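Local structure of glutamine amidotransferase type-2 domain-containing protein (Pseudomonas aeruginosa PAO1, 1TE5) at residues Lys187-Pro199 with His212-Thr226. The protein probably acts as a class-II glutamine amidotransferase of the Ntn-hydrolase type, releasing ammonia from glutamine for transfer to an acceptor not yet identified. Sequence-based numbering, arbitrary orientation.
Sequences KLAYITRRAPFGP and HAETTPDDVVTVIAT
Phe-197 is sandwiched between Glu-214 and Arg-193 just beyond the paired antiparallel strands 188-194 and 220-225 of a sheet of the Ntn-hydrolase sandwich. Six backbone bonds join the strands from Ala-189/Ala-225 to Arg-193/Val-221, and Ala-195 N to Asp-219 O (2.9 Å) carries the pairing into the loops. With CG of Phe-197 between the backbone N and the carbonyl carbon (chi1 52°), the ring has Glu-214 CB over one face, 4.1 Å from the centroid, and Arg-193 NH2 over the opposite face near the rim. CZ of the ring meets Val-221 CG1 at 3.4 Å. The Glu-214 chain, bent at chi2 (-80°), brings OE2 to accept from Phe-197 N (2.9 Å), which meets it on the anti side, tilted out of the carboxylate plane. Asp-219 ties down the turn 216-219: OD1 accepts from Thr-215 N, and OD2 from both N and OG1 of Thr-216. On the face of Tyr-190, Thr-192 and Arg-194, the Arg-194 side chain runs alongside Val-220 to a salt bridge with Glu-250, while Trp-246 packs against Thr-192, Thr-222 and Ile-224. Thr-222 OG1, also bonded to Gly-249 O, lies 3.1 Å from Thr-192 OG1, and Thr-192 CG2 rests 3.6 Å from Val-220 CG1.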
ATOM      1  N   LYS A 187     -23.680   8.100  11.784  1.00 35.52           N
ATOM      2  CA  LYS A 187     -24.106   6.755  12.106  1.00 34.45           C
ATOM      3  C   LYS A 187     -22.978   5.764  11.915  1.00 32.75           C
ATOM      4  O   LYS A 187     -22.157   5.893  11.005  1.00 29.93           O
ATOM      5  CB  LYS A 187     -25.318   6.337  11.272  1.00 38.46           C
ATOM      6  CG  LYS A 187     -25.228   6.661   9.788  1.00 45.66           C
ATOM      7  CD  LYS A 187     -26.212   5.843   8.944  1.00 51.10           C
ATOM      8  CE  LYS A 187     -27.661   5.937   9.429  1.00 55.35           C
ATOM      9  NZ  LYS A 187     -27.961   5.088  10.625  1.00 58.02           N
ATOM     10  N   LEU A 188     -22.952   4.776  12.798  1.00 30.66           N
ATOM     11  CA  LEU A 188     -21.954   3.717  12.792  1.00 31.70           C
ATOM     12  C   LEU A 188     -22.549   2.629  13.680  1.00 30.56           C
ATOM     13  O   LEU A 188     -23.339   2.918  14.570  1.00 29.82           O
ATOM     14  CB  LEU A 188     -20.642   4.237  13.387  1.00 29.84           C
ATOM     15  CG  LEU A 188     -19.395   3.388  13.171  1.00 29.56           C
ATOM     16  CD1 LEU A 188     -19.064   3.336  11.683  1.00 25.19           C
ATOM     17  CD2 LEU A 188     -18.247   3.982  13.963  1.00 23.09           C
ATOM     18  N   ALA A 189     -22.194   1.381  13.431  1.00 30.22           N
ATOM     19  CA  ALA A 189     -22.729   0.288  14.224  1.00 28.86           C
ATOM     20  C   ALA A 189     -21.722  -0.851  14.305  1.00 28.01           C
ATOM     21  O   ALA A 189     -20.723  -0.860  13.576  1.00 30.46           O
ATOM     22  CB  ALA A 189     -24.032  -0.205  13.597  1.00 26.47           C
ATOM     23  N   TYR A 190     -21.986  -1.823  15.173  1.00 27.51           N
ATOM     24  CA  TYR A 190     -21.088  -2.963  15.314  1.00 26.76           C
ATOM     25  C   TYR A 190     -21.777  -4.197  15.876  1.00 26.52           C
ATOM     26  O   TYR A 190     -22.906  -4.129  16.356  1.00 28.31           O
ATOM     27  CB  TYR A 190     -19.888  -2.591  16.200  1.00 26.26           C
ATOM     28  CG  TYR A 190     -20.241  -2.226  17.633  1.00 26.81           C
ATOM     29  CD1 TYR A 190     -20.358  -3.215  18.618  1.00 27.26           C
ATOM     30  CD2 TYR A 190     -20.437  -0.894  18.008  1.00 27.02           C
ATOM     31  CE1 TYR A 190     -20.663  -2.885  19.943  1.00 28.58           C
ATOM     32  CE2 TYR A 190     -20.739  -0.554  19.334  1.00 26.95           C
ATOM     33  CZ  TYR A 190     -20.849  -1.555  20.293  1.00 29.49           C
ATOM     34  OH  TYR A 190     -21.137  -1.219  21.601  1.00 35.08           O
ATOM     35  N   ILE A 191     -21.103  -5.333  15.768  1.00 24.40           N
ATOM     36  CA  ILE A 191     -21.613  -6.582  16.311  1.00 25.38           C
ATOM     37  C   ILE A 191     -20.459  -7.526  16.632  1.00 26.91           C
ATOM     38  O   ILE A 191     -19.636  -7.832  15.766  1.00 27.37           O
ATOM     39  CB  ILE A 191     -22.633  -7.279  15.374  1.00 26.00           C
ATOM     40  CG1 ILE A 191     -23.206  -8.518  16.071  1.00 30.81           C
ATOM     41  CG2 ILE A 191     -21.980  -7.678  14.051  1.00 24.77           C
ATOM     42  CD1 ILE A 191     -24.336  -9.168  15.326  1.00 33.83           C
ATOM     43  N   THR A 192     -20.396  -7.967  17.884  1.00 26.96           N
ATOM     44  CA  THR A 192     -19.344  -8.868  18.319  1.00 28.68           C
ATOM     45  C   THR A 192     -19.874 -10.284  18.286  1.00 29.31           C
ATOM     46  O   THR A 192     -20.971 -10.549  18.771  1.00 29.64           O
ATOM     47  CB  THR A 192     -18.903  -8.563  19.752  1.00 27.53           C
ATOM     48  OG1 THR A 192     -18.650  -7.161  19.892  1.00 29.24           O
ATOM     49  CG2 THR A 192     -17.641  -9.338  20.096  1.00 28.74           C
ATOM     50  N   ARG A 193     -19.091 -11.196  17.729  1.00 31.20           N
ATOM     51  CA  ARG A 193     -19.484 -12.590  17.640  1.00 31.83           C
ATOM     52  C   ARG A 193     -18.492 -13.413  18.442  1.00 31.13           C
ATOM     53  O   ARG A 193     -17.290 -13.326  18.220  1.00 30.95           O
ATOM     54  CB  ARG A 193     -19.505 -13.026  16.172  1.00 37.51           C
ATOM     55  CG  ARG A 193     -20.552 -12.280  15.340  1.00 43.89           C
ATOM     56  CD  ARG A 193     -20.271 -12.344  13.846  1.00 48.30           C
ATOM     57  NE  ARG A 193     -20.296 -13.707  13.319  1.00 52.77           N
ATOM     58  CZ  ARG A 193     -19.272 -14.287  12.693  1.00 56.81           C
ATOM     59  NH1 ARG A 193     -19.389 -15.530  12.239  1.00 56.01           N
ATOM     60  NH2 ARG A 193     -18.125 -13.635  12.532  1.00 59.62           N
ATOM     61  N   ARG A 194     -18.992 -14.173  19.410  1.00 30.37           N
ATOM     62  CA  ARG A 194     -18.139 -15.000  20.256  1.00 31.74           C
ATOM     63  C   ARG A 194     -18.277 -16.479  19.961  1.00 30.81           C
ATOM     64  O   ARG A 194     -19.383 -16.980  19.815  1.00 32.69           O
ATOM     65  CB  ARG A 194     -18.470 -14.738  21.718  1.00 33.60           C
ATOM     66  CG  ARG A 194     -18.186 -13.323  22.111  1.00 35.29           C
ATOM     67  CD  ARG A 194     -18.908 -12.896  23.361  1.00 34.96           C
ATOM     68  NE  ARG A 194     -18.682 -11.474  23.591  1.00 35.86           N
ATOM     69  CZ  ARG A 194     -17.506 -10.957  23.925  1.00 34.76           C
ATOM     70  NH1 ARG A 194     -17.381  -9.650  24.103  1.00 37.11           N
ATOM     71  NH2 ARG A 194     -16.460 -11.754  24.109  1.00 34.57           N
ATOM     72  N   ALA A 195     -17.151 -17.177  19.888  1.00 28.53           N
ATOM     73  CA  ALA A 195     -17.157 -18.608  19.618  1.00 32.90           C
ATOM     74  C   ALA A 195     -17.983 -19.329  20.677  1.00 35.83           C
ATOM     75  O   ALA A 195     -17.938 -18.981  21.860  1.00 37.63           O
ATOM     76  CB  ALA A 195     -15.741 -19.150  19.593  1.00 28.95           C
ATOM     77  N   PRO A 196     -18.764 -20.341  20.264  1.00 38.79           N
ATOM     78  CA  PRO A 196     -18.881 -20.806  18.881  1.00 39.59           C
ATOM     79  C   PRO A 196     -19.868 -19.981  18.050  1.00 39.39           C
ATOM     80  O   PRO A 196     -20.886 -19.493  18.558  1.00 40.17           O
ATOM     81  CB  PRO A 196     -19.387 -22.228  19.059  1.00 39.87           C
ATOM     82  CG  PRO A 196     -20.355 -22.060  20.189  1.00 41.13           C
ATOM     83  CD  PRO A 196     -19.598 -21.164  21.162  1.00 39.56           C
ATOM     84  N   PHE A 197     -19.535 -19.815  16.776  1.00 38.25           N
ATOM     85  CA  PHE A 197     -20.384 -19.092  15.846  1.00 36.08           C
ATOM     86  C   PHE A 197     -20.266 -19.734  14.464  1.00 35.69           C
ATOM     87  O   PHE A 197     -19.251 -20.351  14.146  1.00 35.93           O
ATOM     88  CB  PHE A 197     -20.044 -17.591  15.822  1.00 33.97           C
ATOM     89  CG  PHE A 197     -18.590 -17.284  15.591  1.00 30.41           C
ATOM     90  CD1 PHE A 197     -17.990 -17.531  14.362  1.00 28.71           C
ATOM     91  CD2 PHE A 197     -17.829 -16.706  16.594  1.00 30.40           C
ATOM     92  CE1 PHE A 197     -16.661 -17.206  14.136  1.00 28.65           C
ATOM     93  CE2 PHE A 197     -16.491 -16.374  16.376  1.00 29.54           C
ATOM     94  CZ  PHE A 197     -15.910 -16.627  15.146  1.00 29.40           C
ATOM     95  N   GLY A 198     -21.348 -19.695  13.697  1.00 36.80           N
ATOM     96  CA  GLY A 198     -21.312 -20.274  12.368  1.00 36.77           C
ATOM     97  C   GLY A 198     -21.039 -19.208  11.328  1.00 36.59           C
ATOM     98  O   GLY A 198     -21.008 -18.019  11.655  1.00 35.82           O
ATOM     99  N   PRO A 199     -20.878 -19.598  10.056  1.00 38.39           N
ATOM    100  CA  PRO A 199     -20.612 -18.641   8.980  1.00 37.57           C
ATOM    101  C   PRO A 199     -21.718 -17.605   8.825  1.00 35.69           C
ATOM    102  O   PRO A 199     -22.899 -17.915   8.978  1.00 39.20           O
ATOM    103  CB  PRO A 199     -20.496 -19.543   7.748  1.00 39.06           C
ATOM    104  CG  PRO A 199     -21.364 -20.709   8.094  1.00 40.91           C
ATOM    105  CD  PRO A 199     -20.977 -20.965   9.522  1.00 39.47           C
ATOM    106  N   HIS A 212     -16.516 -17.163   8.035  1.00 34.81           N
ATOM    107  CA  HIS A 212     -16.601 -18.601   8.294  1.00 35.92           C
ATOM    108  C   HIS A 212     -16.907 -18.912   9.753  1.00 34.60           C
ATOM    109  O   HIS A 212     -17.296 -18.029  10.519  1.00 34.97           O
ATOM    110  CB  HIS A 212     -15.298 -19.300   7.873  1.00 38.86           C
ATOM    111  CG  HIS A 212     -14.952 -19.121   6.422  1.00 45.23           C
ATOM    112  ND1 HIS A 212     -13.709 -19.423   5.907  1.00 43.87           N
ATOM    113  CD2 HIS A 212     -15.689 -18.663   5.380  1.00 46.15           C
ATOM    114  CE1 HIS A 212     -13.693 -19.160   4.611  1.00 43.70           C
ATOM    115  NE2 HIS A 212     -14.883 -18.699   4.266  1.00 47.47           N
ATOM    116  N   ALA A 213     -16.803 -20.194  10.096  1.00 34.65           N
ATOM    117  CA  ALA A 213     -17.034 -20.664  11.460  1.00 33.85           C
ATOM    118  C   ALA A 213     -15.800 -20.333  12.304  1.00 34.31           C
ATOM    119  O   ALA A 213     -14.803 -19.841  11.778  1.00 35.74           O
ATOM    120  CB  ALA A 213     -17.287 -22.159  11.461  1.00 33.11           C
ATOM    121  N   GLU A 214     -15.853 -20.635  13.599  1.00 32.49           N
ATOM    122  CA  GLU A 214     -14.739 -20.335  14.493  1.00 33.11           C
ATOM    123  C   GLU A 214     -13.501 -21.201  14.286  1.00 34.14           C
ATOM    124  O   GLU A 214     -13.596 -22.397  13.996  1.00 32.89           O
ATOM    125  CB  GLU A 214     -15.183 -20.403  15.955  1.00 35.73           C
ATOM    126  CG  GLU A 214     -15.335 -21.819  16.529  1.00 37.38           C
ATOM    127  CD  GLU A 214     -16.640 -22.503  16.155  1.00 35.99           C
ATOM    128  OE1 GLU A 214     -16.673 -23.757  16.171  1.00 39.17           O
ATOM    129  OE2 GLU A 214     -17.635 -21.794  15.875  1.00 41.34           O
ATOM    130  N   THR A 215     -12.341 -20.574  14.464  1.00 35.60           N
ATOM    131  CA  THR A 215     -11.028 -21.208  14.321  1.00 37.81           C
ATOM    132  C   THR A 215     -10.697 -21.987  15.593  1.00 37.08           C
ATOM    133  O   THR A 215     -10.174 -23.107  15.538  1.00 33.68           O
ATOM    134  CB  THR A 215      -9.932 -20.139  14.136  1.00 40.25           C
ATOM    135  OG1 THR A 215     -10.271 -19.285  13.037  1.00 49.88           O
ATOM    136  CG2 THR A 215      -8.577 -20.786  13.888  1.00 46.77           C
ATOM    137  N   THR A 216     -10.934 -21.339  16.733  1.00 35.65           N
ATOM    138  CA  THR A 216     -10.686 -21.910  18.059  1.00 33.46           C
ATOM    139  C   THR A 216     -11.925 -21.648  18.916  1.00 34.89           C
ATOM    140  O   THR A 216     -12.787 -20.838  18.555  1.00 37.40           O
ATOM    141  CB  THR A 216      -9.476 -21.234  18.777  1.00 31.94           C
ATOM    142  OG1 THR A 216      -9.894 -20.011  19.395  1.00 30.72           O
ATOM    143  CG2 THR A 216      -8.360 -20.912  17.811  1.00 28.55           C
ATOM    144  N   PRO A 217     -12.048 -22.344  20.053  1.00 35.66           N
ATOM    145  CA  PRO A 217     -13.214 -22.130  20.916  1.00 34.34           C
ATOM    146  C   PRO A 217     -13.180 -20.808  21.684  1.00 35.16           C
ATOM    147  O   PRO A 217     -14.066 -20.534  22.498  1.00 34.84           O
ATOM    148  CB  PRO A 217     -13.160 -23.330  21.855  1.00 36.17           C
ATOM    149  CG  PRO A 217     -11.703 -23.609  21.954  1.00 36.21           C
ATOM    150  CD  PRO A 217     -11.239 -23.476  20.529  1.00 34.98           C
ATOM    151  N   ASP A 218     -12.159 -19.995  21.420  1.00 35.09           N
ATOM    152  CA  ASP A 218     -12.009 -18.706  22.090  1.00 32.34           C
ATOM    153  C   ASP A 218     -12.028 -17.525  21.130  1.00 31.18           C
ATOM    154  O   ASP A 218     -11.595 -16.437  21.487  1.00 29.49           O
ATOM    155  CB  ASP A 218     -10.710 -18.670  22.901  1.00 35.89           C
ATOM    156  CG  ASP A 218     -10.534 -19.891  23.775  1.00 38.12           C
ATOM    157  OD1 ASP A 218      -9.608 -20.685  23.505  1.00 42.82           O
ATOM    158  OD2 ASP A 218     -11.329 -20.054  24.724  1.00 38.89           O
ATOM    159  N   ASP A 219     -12.538 -17.735  19.922  1.00 30.77           N
ATOM    160  CA  ASP A 219     -12.609 -16.662  18.939  1.00 28.02           C
ATOM    161  C   ASP A 219     -13.568 -15.532  19.317  1.00 27.20           C
ATOM    162  O   ASP A 219     -14.641 -15.751  19.887  1.00 25.12           O
ATOM    163  CB  ASP A 219     -13.036 -17.208  17.579  1.00 29.00           C
ATOM    164  CG  ASP A 219     -11.938 -17.967  16.877  1.00 32.86           C
ATOM    165  OD1 ASP A 219     -12.041 -18.122  15.642  1.00 34.95           O
ATOM    166  OD2 ASP A 219     -10.972 -18.404  17.538  1.00 36.46           O
ATOM    167  N   VAL A 220     -13.168 -14.316  18.985  1.00 25.33           N
ATOM    168  CA  VAL A 220     -13.988 -13.136  19.209  1.00 24.91           C
ATOM    169  C   VAL A 220     -13.700 -12.247  18.002  1.00 26.02           C
ATOM    170  O   VAL A 220     -12.546 -11.891  17.745  1.00 26.68           O
ATOM    171  CB  VAL A 220     -13.633 -12.370  20.528  1.00 23.48           C
ATOM    172  CG1 VAL A 220     -14.513 -11.118  20.672  1.00 25.04           C
ATOM    173  CG2 VAL A 220     -13.806 -13.264  21.737  1.00 21.53           C
ATOM    174  N   VAL A 221     -14.732 -11.979  17.208  1.00 25.07           N
ATOM    175  CA  VAL A 221     -14.582 -11.135  16.031  1.00 25.13           C
ATOM    176  C   VAL A 221     -15.689 -10.094  15.973  1.00 24.47           C
ATOM    177  O   VAL A 221     -16.871 -10.422  16.061  1.00 24.36           O
ATOM    178  CB  VAL A 221     -14.470 -11.971  14.708  1.00 26.30           C
ATOM    179  CG1 VAL A 221     -14.639 -13.451  14.977  1.00 27.08           C
ATOM    180  CG2 VAL A 221     -15.458 -11.492  13.665  1.00 27.06           C
ATOM    181  N   THR A 222     -15.276  -8.838  15.846  1.00 24.36           N
ATOM    182  CA  THR A 222     -16.189  -7.709  15.787  1.00 21.10           C
ATOM    183  C   THR A 222     -16.175  -7.031  14.437  1.00 21.92           C
ATOM    184  O   THR A 222     -15.118  -6.765  13.873  1.00 23.90           O
ATOM    185  CB  THR A 222     -15.835  -6.669  16.843  1.00 23.58           C
ATOM    186  OG1 THR A 222     -16.083  -7.222  18.135  1.00 20.99           O
ATOM    187  CG2 THR A 222     -16.663  -5.391  16.664  1.00 22.01           C
ATOM    188  N   VAL A 223     -17.365  -6.775  13.910  1.00 22.23           N
ATOM    189  CA  VAL A 223     -17.511  -6.108  12.629  1.00 22.77           C
ATOM    190  C   VAL A 223     -18.117  -4.741  12.900  1.00 24.81           C
ATOM    191  O   VAL A 223     -18.991  -4.605  13.761  1.00 26.34           O
ATOM    192  CB  VAL A 223     -18.432  -6.909  11.683  1.00 24.72           C
ATOM    193  CG1 VAL A 223     -18.502  -6.229  10.311  1.00 24.28           C
ATOM    194  CG2 VAL A 223     -17.929  -8.348  11.558  1.00 23.90           C
ATOM    195  N   ILE A 224     -17.602  -3.722  12.220  1.00 26.98           N
ATOM    196  CA  ILE A 224     -18.086  -2.349  12.365  1.00 25.90           C
ATOM    197  C   ILE A 224     -18.475  -1.860  10.963  1.00 26.68           C
ATOM    198  O   ILE A 224     -17.730  -2.058  10.006  1.00 25.07           O
ATOM    199  CB  ILE A 224     -16.986  -1.439  12.955  1.00 24.52           C
ATOM    200  CG1 ILE A 224     -16.446  -2.051  14.250  1.00 24.57           C
ATOM    201  CG2 ILE A 224     -17.541  -0.057  13.236  1.00 25.98           C
ATOM    202  CD1 ILE A 224     -15.024  -1.703  14.519  1.00 22.89           C
ATOM    203  N   ALA A 225     -19.665  -1.284  10.834  1.00 28.43           N
ATOM    204  CA  ALA A 225     -20.136  -0.786   9.551  1.00 32.58           C
ATOM    205  C   ALA A 225     -20.884   0.508   9.773  1.00 32.22           C
ATOM    206  O   ALA A 225     -21.139   0.878  10.917  1.00 35.07           O
ATOM    207  CB  ALA A 225     -21.041  -1.804   8.893  1.00 28.81           C
ATOM    208  N   THR A 226     -21.191   1.221   8.692  1.00 31.45           N
ATOM    209  CA  THR A 226     -21.929   2.480   8.796  1.00 30.90           C
ATOM    210  C   THR A 226     -23.317   2.168   9.348  1.00 34.28           C
ATOM    211  O   THR A 226     -23.923   2.982  10.049  1.00 34.79           O
ATOM    212  CB  THR A 226     -22.033   3.202   7.429  1.00 28.71           C
ATOM    213  OG1 THR A 226     -20.781   3.830   7.119  1.00 29.93           O
ATOM    214  CG2 THR A 226     -23.131   4.254   7.443  1.00 31.35           C
TER
HETATM  215  O   HOH W   1     -20.371   6.062   8.635  1.00 54.95           O
HETATM  216  O   HOH W   2     -25.825   2.743  12.494  1.00 42.14           O